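Extracellular solute-binding protein (Bordetella parapertussis, PDB 3PU5) probably binds a small extracellular solute, perhaps a polyamine, as the periplasmic substrate-capturing component of a bacterial ABC-type uptake system. Local coordinates at residues P88-V93 against Y261-E266; A99-E102 against S106-D109. One frame throughout, in Å; residues are numbered along the deposited sequence.

Contact 1: residues P88-V93 against Y261-E266; sequences PSLADV and YALGEE
Ser89 lies against the backbone that joins helix 252-262 to helix 265-275. Its OG comes within 3.4 Å of Gly264 CA, while CB of Ser89 lies 3.8 Å from CB of Leu263, so the small side chain lies along the backbone of Leu263 and Gly264. The next residue, Leu90, adds an apolar touch between branch ends, its CD2 standing 3.7 Å from CD1 of Leu263, the two leucines crossing at a slant. The hydroxyl of Ser89 finds its hydrogen-bond partner one residue outside the segment, at the carbonyl oxygen of Asn260 near the end of helix 252-262. With chi1 at -71°, OG is held beside its own backbone N and points to that helix end.

Further out, the 3-10 turn is closed by Asp92 N to Ser89 O at 2.8 Å, and the bend by Gly264 N to Tyr261 O at 2.9 Å. Gly264 is the N-cap residue of the second helix. The contact thus joins the loop after helix 67-75 to a helix-helix junction, within one lobe of what is, from its family, probably a two-lobed periplasmic-binding-protein fold. Across it, cohesion comes from van der Waals packing, with one serine hydroxyl bonding to the end of the first helix.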
ATOM      1  N   PRO A  88     -17.043   1.703 -15.315  1.00 15.17           N
ATOM      2  CA  PRO A  88     -16.207   1.694 -16.522  1.00 14.61           C
ATOM      3  C   PRO A  88     -14.714   1.852 -16.241  1.00 12.60           C
ATOM      4  O   PRO A  88     -13.907   1.255 -16.937  1.00 13.09           O
ATOM      5  CB  PRO A  88     -16.744   2.889 -17.320  1.00 16.25           C
ATOM      6  CG  PRO A  88     -18.169   3.005 -16.886  1.00 15.90           C
ATOM      7  CD  PRO A  88     -18.173   2.644 -15.431  1.00 14.34           C
ATOM      8  N   SER A  89     -14.351   2.635 -15.230  1.00 14.12           N
ATOM      9  CA  SER A  89     -12.938   2.820 -14.882  1.00 13.69           C
ATOM     10  C   SER A  89     -12.203   1.506 -14.608  1.00 12.92           C
ATOM     11  O   SER A  89     -10.984   1.419 -14.802  1.00 12.59           O
ATOM     12  CB  SER A  89     -12.785   3.762 -13.685  1.00 11.99           C
ATOM     13  OG  SER A  89     -13.092   5.098 -14.043  1.00 13.69           O
ATOM     14  N   LEU A  90     -12.928   0.487 -14.154  1.00 10.81           N
ATOM     15  CA  LEU A  90     -12.285  -0.794 -13.850  1.00 11.65           C
ATOM     16  C   LEU A  90     -11.579  -1.384 -15.075  1.00 13.73           C
ATOM     17  O   LEU A  90     -10.658  -2.198 -14.942  1.00 11.84           O
ATOM     18  CB  LEU A  90     -13.295  -1.795 -13.281  1.00 11.73           C
ATOM     19  CG  LEU A  90     -13.776  -1.533 -11.852  1.00 11.84           C
ATOM     20  CD1 LEU A  90     -14.866  -2.532 -11.441  1.00 12.47           C
ATOM     21  CD2 LEU A  90     -12.601  -1.579 -10.870  1.00 10.75           C
ATOM     22  N   ALA A  91     -12.002  -0.970 -16.266  1.00 13.17           N
ATOM     23  CA  ALA A  91     -11.364  -1.454 -17.491  1.00 15.96           C
ATOM     24  C   ALA A  91      -9.923  -0.963 -17.595  1.00 13.20           C
ATOM     25  O   ALA A  91      -9.099  -1.583 -18.266  1.00 12.63           O
ATOM     26  CB  ALA A  91     -12.165  -1.037 -18.726  1.00 14.23           C
ATOM     27  N   ASP A  92      -9.621   0.146 -16.920  1.00 13.57           N
ATOM     28  CA  ASP A  92      -8.281   0.732 -16.966  1.00 12.48           C
ATOM     29  C   ASP A  92      -7.413   0.386 -15.759  1.00 11.02           C
ATOM     30  O   ASP A  92      -6.305   0.896 -15.614  1.00  9.80           O
ATOM     31  CB  ASP A  92      -8.385   2.239 -17.125  1.00 14.56           C
ATOM     32  CG  ASP A  92      -9.125   2.621 -18.380  1.00 18.31           C
ATOM     33  OD1 ASP A  92      -8.820   2.029 -19.437  1.00 17.87           O
ATOM     34  OD2 ASP A  92     -10.022   3.482 -18.311  1.00 20.46           O
ATOM     35  N   VAL A  93      -7.929  -0.480 -14.896  1.00 12.29           N
ATOM     36  CA  VAL A  93      -7.196  -0.923 -13.722  1.00 10.16           C
ATOM     37  C   VAL A  93      -6.683  -2.341 -13.954  1.00  9.81           C
ATOM     38  O   VAL A  93      -7.473  -3.247 -14.200  1.00  9.56           O
ATOM     39  CB  VAL A  93      -8.104  -0.902 -12.479  1.00 11.48           C
ATOM     40  CG1 VAL A  93      -7.349  -1.400 -11.252  1.00  7.43           C
ATOM     41  CG2 VAL A  93      -8.662   0.494 -12.269  1.00  9.48           C
ATOM     42  N   TYR A 261     -15.641   7.470 -10.576  1.00  9.80           N
ATOM     43  CA  TYR A 261     -14.886   8.715 -10.611  1.00 10.43           C
ATOM     44  C   TYR A 261     -13.537   8.562  -9.901  1.00  9.82           C
ATOM     45  O   TYR A 261     -12.508   8.980 -10.421  1.00  8.71           O
ATOM     46  CB  TYR A 261     -15.685   9.899 -10.035  1.00 11.14           C
ATOM     47  CG  TYR A 261     -14.901  11.188 -10.136  1.00 11.75           C
ATOM     48  CD1 TYR A 261     -14.244  11.704  -9.035  1.00 11.45           C
ATOM     49  CD2 TYR A 261     -14.758  11.843 -11.357  1.00 12.79           C
ATOM     50  CE1 TYR A 261     -13.491  12.862  -9.131  1.00 13.27           C
ATOM     51  CE2 TYR A 261     -14.011  12.999 -11.465  1.00 14.40           C
ATOM     52  CZ  TYR A 261     -13.379  13.502 -10.348  1.00 12.77           C
ATOM     53  OH  TYR A 261     -12.623  14.641 -10.435  1.00 13.64           O
ATOM     54  N   ALA A 262     -13.548   7.933  -8.728  1.00  8.61           N
ATOM     55  CA  ALA A 262     -12.345   7.832  -7.896  1.00  9.57           C
ATOM     56  C   ALA A 262     -11.248   7.041  -8.586  1.00  8.00           C
ATOM     57  O   ALA A 262     -10.058   7.282  -8.377  1.00  7.32           O
ATOM     58  CB  ALA A 262     -12.682   7.197  -6.528  1.00 11.58           C
ATOM     59  N   LEU A 263     -11.660   6.082  -9.403  1.00  8.39           N
ATOM     60  CA  LEU A 263     -10.727   5.211 -10.102  1.00  8.52           C
ATOM     61  C   LEU A 263     -10.424   5.751 -11.492  1.00 10.04           C
ATOM     62  O   LEU A 263      -9.624   5.165 -12.234  1.00  9.72           O
ATOM     63  CB  LEU A 263     -11.300   3.785 -10.201  1.00  9.57           C
ATOM     64  CG  LEU A 263     -11.453   3.032  -8.871  1.00 10.39           C
ATOM     65  CD1 LEU A 263     -12.113   1.658  -9.057  1.00  9.51           C
ATOM     66  CD2 LEU A 263     -10.101   2.896  -8.196  1.00  8.94           C
ATOM     67  N   GLY A 264     -11.070   6.862 -11.839  1.00  8.81           N
ATOM     68  CA  GLY A 264     -10.898   7.471 -13.146  1.00 10.11           C
ATOM     69  C   GLY A 264      -9.592   8.234 -13.242  1.00  9.87           C
ATOM     70  O   GLY A 264      -8.944   8.520 -12.226  1.00  8.97           O
ATOM     71  N   GLU A 265      -9.210   8.584 -14.466  1.00 10.45           N
ATOM     72  CA  GLU A 265      -7.895   9.171 -14.724  1.00 11.21           C
ATOM     73  C   GLU A 265      -7.678  10.523 -14.024  1.00 11.30           C
ATOM     74  O   GLU A 265      -6.598  10.797 -13.499  1.00  9.96           O
ATOM     75  CB  GLU A 265      -7.659   9.301 -16.239  1.00 11.13           C
ATOM     76  CG  GLU A 265      -6.298   9.871 -16.600  1.00 12.32           C
ATOM     77  CD  GLU A 265      -6.098  10.079 -18.102  1.00 16.62           C
ATOM     78  OE1 GLU A 265      -6.930   9.587 -18.906  1.00 16.43           O
ATOM     79  OE2 GLU A 265      -5.093  10.733 -18.472  1.00 15.51           O
ATOM     80  N   GLU A 266      -8.704  11.363 -14.010  1.00 10.46           N
ATOM     81  CA  GLU A 266      -8.568  12.705 -13.449  1.00 11.79           C
ATOM     82  C   GLU A 266      -8.347  12.671 -11.932  1.00 10.02           C
ATOM     83  O   GLU A 266      -7.421  13.296 -11.408  1.00 10.72           O
ATOM     84  CB  GLU A 266      -9.798  13.541 -13.813  1.00 11.41           C
ATOM     85  CG  GLU A 266      -9.971  14.840 -13.032  1.00 12.92           C
ATOM     86  CD  GLU A 266     -11.218  15.599 -13.476  1.00 16.75           C
ATOM     87  OE1 GLU A 266     -11.202  16.174 -14.583  1.00 19.33           O
ATOM     88  OE2 GLU A 266     -12.220  15.618 -12.731  1.00 16.42           O
TER

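Contact 2: residues A99-E102 against S106-D109; sequences ADWE and SLYD
Trp101 and Leu107 both send CG to the side of the backbone N, opposite the carbonyl carbon: chi1 is -41° in the tryptophan and -91° in the leucine, the latter well away from a staggered value. In Leu107 a chi2 of 73° then turns the CD1 methyl to the edge of the indole, close to the ring plane. This methyl is 3.5 Å from Trp101 NE1 and 4.0 Å from Trp101 CZ2, beside the pyrrole nitrogen and the benzene-ring carbon one atom beyond the shared CE2. The approach is to the rim of the ring, not a stack over its face.

At the neighbouring ring atom, Trp101 CD1 lies 4.1 Å from Ser106 CA, an oblique touch on the strand backbone. One face of the indole is covered from within its own segment: Asp100 CB sits 3.5 Å above the ring plane, over its centre. Val243 of strand 238-246 and Tyr71 and Ile74 of helix 67-75 also pack on Trp101, placing this loop residue between that helix and the antiparallel sheet, in what the family suggests is one lobe of a solute-binding protein.

The side chain of Ser106 begins by pointing away from the tryptophan, and its OG donates to Leu107 O at 2.8 Å. Backbone pairing with Met244 ties Ser106 to strand 238-246, while Leu107 pairs with Phe97, so the residues that receive the indole are themselves held by main-chain bonds. Across this contact the tryptophan is met by van der Waals contact alone, its N-H edge facing a methyl that cannot accept a hydrogen bond.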
ATOM      1  N   ALA A  99      -7.475  -8.478  -7.950  1.00 10.82           N
ATOM      2  CA  ALA A  99      -7.431  -9.935  -7.815  1.00 14.79           C
ATOM      3  C   ALA A  99      -7.933 -10.495  -6.482  1.00 16.08           C
ATOM      4  O   ALA A  99      -8.561 -11.546  -6.460  1.00 16.84           O
ATOM      5  CB  ALA A  99      -6.030 -10.467  -8.114  1.00 15.60           C
ATOM      6  N   ASP A 100      -7.666  -9.812  -5.375  1.00 12.62           N
ATOM      7  CA  ASP A 100      -8.059 -10.355  -4.076  1.00 14.12           C
ATOM      8  C   ASP A 100      -9.562 -10.214  -3.767  1.00 12.93           C
ATOM      9  O   ASP A 100     -10.074 -10.856  -2.856  1.00 13.25           O
ATOM     10  CB  ASP A 100      -7.240  -9.706  -2.948  1.00 12.42           C
ATOM     11  CG  ASP A 100      -5.787 -10.180  -2.921  1.00 18.79           C
ATOM     12  OD1 ASP A 100      -5.478 -11.230  -3.526  1.00 20.04           O
ATOM     13  OD2 ASP A 100      -4.951  -9.509  -2.286  1.00 19.36           O
ATOM     14  N   TRP A 101     -10.268  -9.379  -4.518  1.00 11.81           N
ATOM     15  CA  TRP A 101     -11.554  -8.866  -4.028  1.00 11.96           C
ATOM     16  C   TRP A 101     -12.807  -9.516  -4.632  1.00 12.81           C
ATOM     17  O   TRP A 101     -13.926  -9.030  -4.465  1.00 11.82           O
ATOM     18  CB  TRP A 101     -11.551  -7.330  -4.122  1.00 12.86           C
ATOM     19  CG  TRP A 101     -10.213  -6.830  -3.687  1.00 11.52           C
ATOM     20  CD1 TRP A 101      -9.241  -6.282  -4.477  1.00 11.26           C
ATOM     21  CD2 TRP A 101      -9.659  -6.911  -2.368  1.00 12.56           C
ATOM     22  NE1 TRP A 101      -8.122  -5.999  -3.725  1.00 11.19           N
ATOM     23  CE2 TRP A 101      -8.355  -6.376  -2.428  1.00 11.73           C
ATOM     24  CE3 TRP A 101     -10.142  -7.376  -1.137  1.00 15.38           C
ATOM     25  CZ2 TRP A 101      -7.536  -6.286  -1.306  1.00 14.67           C
ATOM     26  CZ3 TRP A 101      -9.320  -7.287  -0.025  1.00 12.99           C
ATOM     27  CH2 TRP A 101      -8.034  -6.746  -0.119  1.00 13.78           C
ATOM     28  N   GLU A 102     -12.594 -10.630  -5.321  1.00 11.27           N
ATOM     29  CA  GLU A 102     -13.669 -11.471  -5.828  1.00 14.72           C
ATOM     30  C   GLU A 102     -14.734 -10.692  -6.594  1.00 15.49           C
ATOM     31  O   GLU A 102     -15.932 -10.926  -6.425  1.00 14.68           O
ATOM     32  CB  GLU A 102     -14.266 -12.319  -4.687  1.00 17.31           C
ATOM     33  CG  GLU A 102     -13.254 -13.330  -4.141  1.00 19.11           C
ATOM     34  CD  GLU A 102     -13.766 -14.153  -2.974  1.00 26.44           C
ATOM     35  OE1 GLU A 102     -14.995 -14.374  -2.872  1.00 25.54           O
ATOM     36  OE2 GLU A 102     -12.925 -14.586  -2.156  1.00 28.89           O
ATOM     37  N   SER A 106     -11.464  -2.962  -5.557  1.00  8.87           N
ATOM     38  CA  SER A 106     -10.177  -2.635  -6.161  1.00  9.05           C
ATOM     39  C   SER A 106      -9.345  -1.754  -5.237  1.00  9.00           C
ATOM     40  O   SER A 106      -9.882  -0.880  -4.555  1.00  9.07           O
ATOM     41  CB  SER A 106     -10.394  -1.899  -7.481  1.00  8.04           C
ATOM     42  OG  SER A 106      -9.153  -1.557  -8.063  1.00  8.11           O
ATOM     43  N   LEU A 107      -8.035  -1.975  -5.205  1.00  7.95           N
ATOM     44  CA  LEU A 107      -7.147  -0.993  -4.595  1.00  7.83           C
ATOM     45  C   LEU A 107      -7.401   0.336  -5.303  1.00  9.34           C
ATOM     46  O   LEU A 107      -7.735   0.345  -6.490  1.00  8.45           O
ATOM     47  CB  LEU A 107      -5.676  -1.399  -4.738  1.00  7.47           C
ATOM     48  CG  LEU A 107      -5.051  -2.232  -3.613  1.00  8.78           C
ATOM     49  CD1 LEU A 107      -5.579  -3.656  -3.647  1.00  7.38           C
ATOM     50  CD2 LEU A 107      -3.518  -2.225  -3.694  1.00  7.73           C
ATOM     51  N   TYR A 108      -7.281   1.453  -4.584  1.00  7.30           N
ATOM     52  CA  TYR A 108      -7.483   2.757  -5.216  1.00  7.53           C
ATOM     53  C   TYR A 108      -6.269   3.681  -5.139  1.00  9.15           C
ATOM     54  O   TYR A 108      -6.327   4.828  -5.575  1.00  9.28           O
ATOM     55  CB  TYR A 108      -8.771   3.455  -4.743  1.00  8.11           C
ATOM     56  CG  TYR A 108      -8.863   3.889  -3.285  1.00  8.35           C
ATOM     57  CD1 TYR A 108      -8.598   5.211  -2.909  1.00  9.37           C
ATOM     58  CD2 TYR A 108      -9.313   3.008  -2.300  1.00  8.39           C
ATOM     59  CE1 TYR A 108      -8.742   5.630  -1.576  1.00 10.45           C
ATOM     60  CE2 TYR A 108      -9.454   3.414  -0.968  1.00  8.46           C
ATOM     61  CZ  TYR A 108      -9.169   4.721  -0.617  1.00 10.90           C
ATOM     62  OH  TYR A 108      -9.317   5.116   0.694  1.00 11.68           O
ATOM     63  N   ASP A 109      -5.185   3.163  -4.567  1.00  7.92           N
ATOM     64  CA  ASP A 109      -3.844   3.715  -4.764  1.00  9.87           C
ATOM     65  C   ASP A 109      -2.855   2.626  -4.354  1.00  9.83           C
ATOM     66  O   ASP A 109      -3.248   1.621  -3.767  1.00 10.41           O
ATOM     67  CB  ASP A 109      -3.631   5.034  -3.982  1.00  9.59           C
ATOM     68  CG  ASP A 109      -3.506   4.830  -2.469  1.00 11.61           C
ATOM     69  OD1 ASP A 109      -2.546   4.165  -2.034  1.00 14.05           O
ATOM     70  OD2 ASP A 109      -4.350   5.358  -1.711  1.00 11.63           O
TER

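From the N terminus, the chain leaves helix 67-75 and enters a long loop, whose middle supplies 88-93 and whose later part supplies 99-102. Contact 2 closes first, a short loop in which three residues separate 99-102 from 106-109. Contact 1 closes far later, when 261-266 returns after 167 intervening residues, and the small loop therefore falls within the large one. The two also touch: Leu263 CD2 lies 3.7 Å from Tyr108 CB, and Val93 CG1 lies 3.7 Å from Ser106 OG. Strand 106-107 thus joins the pair, so that helix 67-75, the antiparallel sheet and the junction of helices 252-262 and 265-275 are packed together.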